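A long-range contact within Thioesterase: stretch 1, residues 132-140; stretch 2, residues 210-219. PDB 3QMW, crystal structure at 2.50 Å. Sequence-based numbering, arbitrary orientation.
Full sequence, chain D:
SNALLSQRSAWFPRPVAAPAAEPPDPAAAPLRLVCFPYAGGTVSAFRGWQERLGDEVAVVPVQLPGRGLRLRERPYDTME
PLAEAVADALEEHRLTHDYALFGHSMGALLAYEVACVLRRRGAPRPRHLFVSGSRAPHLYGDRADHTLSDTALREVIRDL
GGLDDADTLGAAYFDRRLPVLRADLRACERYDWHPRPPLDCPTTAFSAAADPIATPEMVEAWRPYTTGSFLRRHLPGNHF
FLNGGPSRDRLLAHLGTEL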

# COMPACT_ATOMS: atom_id res chain seq x y z
N SER D 132 3.53 -3.63 -15.35
CA SER D 132 4.38 -2.47 -15.16
C SER D 132 5.57 -2.50 -16.10
O SER D 132 6.00 -3.56 -16.53
CB SER D 132 4.85 -2.39 -13.71
OG SER D 132 5.50 -3.58 -13.31
N GLY D 133 6.08 -1.31 -16.44
CA GLY D 133 7.23 -1.16 -17.31
C GLY D 133 7.17 -1.95 -18.61
O GLY D 133 8.20 -2.42 -19.09
N SER D 134 5.99 -2.08 -19.18
CA SER D 134 5.82 -2.83 -20.44
C SER D 134 4.99 -2.07 -21.46
O SER D 134 3.90 -1.59 -21.15
CB SER D 134 5.18 -4.19 -20.16
OG SER D 134 4.98 -4.92 -21.36
N ARG D 135 5.51 -1.96 -22.68
CA ARG D 135 4.76 -1.45 -23.82
C ARG D 135 3.63 -2.40 -24.20
O ARG D 135 3.61 -3.57 -23.79
CB ARG D 135 5.68 -1.28 -25.03
CG ARG D 135 6.30 -2.61 -25.50
CD ARG D 135 7.26 -2.44 -26.65
NE ARG D 135 8.27 -1.43 -26.38
CZ ARG D 135 9.29 -1.16 -27.19
NH1 ARG D 135 9.45 -1.84 -28.33
NH2 ARG D 135 10.15 -0.20 -26.87
N ALA D 136 2.69 -1.92 -25.01
CA ALA D 136 1.61 -2.76 -25.50
C ALA D 136 2.16 -3.88 -26.40
O ALA D 136 3.12 -3.66 -27.13
CB ALA D 136 0.61 -1.92 -26.26
N PRO D 137 1.55 -5.08 -26.34
CA PRO D 137 1.99 -6.28 -27.08
C PRO D 137 2.29 -6.06 -28.58
O PRO D 137 3.38 -6.43 -29.04
CB PRO D 137 0.83 -7.25 -26.89
CG PRO D 137 0.25 -6.87 -25.57
CD PRO D 137 0.44 -5.40 -25.42
N HIS D 138 1.37 -5.45 -29.32
CA HIS D 138 1.62 -5.17 -30.74
C HIS D 138 2.90 -4.37 -30.98
O HIS D 138 3.44 -4.41 -32.10
CB HIS D 138 0.42 -4.47 -31.41
CG HIS D 138 0.20 -3.05 -30.99
ND1 HIS D 138 -0.80 -2.67 -30.11
CD2 HIS D 138 0.83 -1.90 -31.34
CE1 HIS D 138 -0.76 -1.36 -29.93
NE2 HIS D 138 0.23 -0.87 -30.67
N LEU D 139 3.39 -3.65 -29.96
CA LEU D 139 4.61 -2.85 -30.08
C LEU D 139 5.89 -3.65 -29.82
O LEU D 139 6.98 -3.07 -29.84
CB LEU D 139 4.58 -1.63 -29.14
CG LEU D 139 3.70 -0.42 -29.52
CD1 LEU D 139 3.47 0.49 -28.31
CD2 LEU D 139 4.33 0.35 -30.68
N TYR D 140 5.78 -4.96 -29.59
CA TYR D 140 6.96 -5.80 -29.31
C TYR D 140 7.54 -6.46 -30.57
O TYR D 140 6.81 -7.10 -31.33
CB TYR D 140 6.62 -6.88 -28.26
CG TYR D 140 6.91 -6.50 -26.82
CD1 TYR D 140 8.22 -6.47 -26.33
CD2 TYR D 140 5.88 -6.18 -25.94
CE1 TYR D 140 8.49 -6.13 -25.02
CE2 TYR D 140 6.13 -5.84 -24.62
CZ TYR D 140 7.44 -5.81 -24.16
OH TYR D 140 7.68 -5.47 -22.84
N ALA D 210 11.13 7.87 -15.89
CA ALA D 210 12.51 7.79 -16.31
C ALA D 210 12.78 6.55 -17.13
O ALA D 210 13.88 6.05 -17.12
CB ALA D 210 13.41 7.83 -15.14
N ASP D 211 11.74 6.02 -17.75
CA ASP D 211 11.82 4.82 -18.55
C ASP D 211 11.60 5.05 -20.04
O ASP D 211 10.54 5.43 -20.45
CB ASP D 211 10.73 3.90 -18.04
CG ASP D 211 10.76 2.59 -18.67
OD1 ASP D 211 11.74 2.30 -19.33
OD2 ASP D 211 9.80 1.84 -18.50
N PRO D 212 12.59 4.76 -20.85
CA PRO D 212 12.44 4.80 -22.31
C PRO D 212 11.66 3.63 -22.90
O PRO D 212 10.84 3.82 -23.80
CB PRO D 212 13.89 4.77 -22.83
CG PRO D 212 14.72 5.21 -21.67
CD PRO D 212 14.01 4.73 -20.45
N ILE D 213 11.89 2.43 -22.38
CA ILE D 213 11.36 1.20 -22.98
C ILE D 213 9.85 1.04 -22.72
O ILE D 213 9.19 0.25 -23.39
CB ILE D 213 12.13 -0.06 -22.48
CG1 ILE D 213 13.65 0.15 -22.59
CG2 ILE D 213 11.73 -1.31 -23.27
CD1 ILE D 213 14.10 0.78 -23.92
N ALA D 214 9.32 1.79 -21.75
CA ALA D 214 7.88 1.86 -21.54
C ALA D 214 7.45 3.30 -21.24
O ALA D 214 7.28 3.68 -20.08
CB ALA D 214 7.46 0.92 -20.42
N THR D 215 7.30 4.09 -22.31
CA THR D 215 6.82 5.47 -22.21
C THR D 215 5.30 5.50 -22.05
O THR D 215 4.62 4.54 -22.44
CB THR D 215 7.20 6.31 -23.46
OG1 THR D 215 6.73 5.66 -24.64
CG2 THR D 215 8.70 6.50 -23.55
N PRO D 216 4.75 6.59 -21.48
CA PRO D 216 3.31 6.72 -21.27
C PRO D 216 2.46 6.30 -22.48
O PRO D 216 1.53 5.49 -22.35
CB PRO D 216 3.14 8.21 -20.98
CG PRO D 216 4.41 8.61 -20.34
CD PRO D 216 5.49 7.72 -20.90
N GLU D 217 2.79 6.85 -23.65
CA GLU D 217 2.10 6.49 -24.90
C GLU D 217 2.15 4.98 -25.21
O GLU D 217 1.19 4.42 -25.75
CB GLU D 217 2.65 7.31 -26.07
CG GLU D 217 4.13 7.06 -26.38
CD GLU D 217 4.70 7.96 -27.47
OE1 GLU D 217 3.88 8.54 -28.22
OE2 GLU D 217 5.95 8.10 -27.57
N MET D 218 3.27 4.33 -24.87
CA MET D 218 3.41 2.88 -25.05
C MET D 218 2.52 2.12 -24.08
O MET D 218 1.89 1.13 -24.43
CB MET D 218 4.87 2.42 -24.85
CG MET D 218 5.82 2.81 -25.97
SD MET D 218 7.56 2.52 -25.56
CE MET D 218 8.36 3.25 -26.99
N VAL D 219 2.49 2.59 -22.84
CA VAL D 219 1.68 1.97 -21.80
C VAL D 219 0.21 2.29 -22.02
O VAL D 219 -0.66 1.46 -21.78
CB VAL D 219 2.12 2.42 -20.39
CG1 VAL D 219 1.35 1.65 -19.31
CG2 VAL D 219 3.62 2.22 -20.23
O HOH W 1 8.66 -2.67 -22.49

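A single water does much of the polar work in this contact. It accepts a hydrogen bond from Arg135 N at 3.2 Å and donates one to Ile213 O at 3.1 Å, so it bridges the two backbones. Tyr140 OH lies 3.0 Å from the same water O and is hydrogen-bonded to it. A weak bond from the water O to Gly133 O, at 3.4 Å, completes the set.

Only one direct hydrogen bond crosses between the stretches. Ala136 N donates to Met218 O at 3.2 Å, with a bent N-H...O angle of 136°. It lies beside the closest pair of CA atoms, Arg135 CA and Met218 CA, 4.7 Å apart.

Arg135 and Met218 each have 82 Å² covered by the other stretch, the largest values in the contact. Both CA-to-CB bonds point sideways, and Arg135 CB packs on Met218 CB at 3.8 Å. The Arg135 side chain then runs on past Ile213. Its NE is 3.6 Å from Ile213 O, which lies at the edge of the guanidinium, and its NH2 is 4.1 Å from Ile213 CG2. Arg135 NH1 donates to Leu139 O at 3.1 Å, which ties the arginine back to its own stretch. Arginine suits this place because its aliphatic part can pack while its charged end finds polar partners.

Met218 also meets Leu139, whose CA-to-CB bond points toward stretch 2. Leu139 CD1 lies 4.0 Å from Met218 CG, an apolar contact. The long methionine chain, with chi angles m, t and t, reaches back along its own stretch. Its SD accepts a weak hydrogen bond from Thr215 N at 3.6 Å.

At the other end the fit is tight. Ala214 points its CB toward stretch 1, 3.4 Å from Gly133 C and 3.6 Å from Ser134 N. The small methyl packs directly against this backbone. Gly133 has a positive phi of 50°, which by itself favours glycine. Its CA is 4.1 Å from Asp211 OD2. Asp211 OD1 accepts weak hydrogen bonds from Ile213 N at 3.1 Å and Ala214 N at 3.5 Å, bracing the loop that carries the methyl.

The CA-to-CB bond of Ser134 points away from stretch 2. Its OG is hydrogen-bonded to Tyr140 OH at 3.1 Å, which links it to the water-bound tyrosine. Ser134 O rests 3.9 Å from Val219 CG2. In all, the two stretches bury 379 Å², both sides summed.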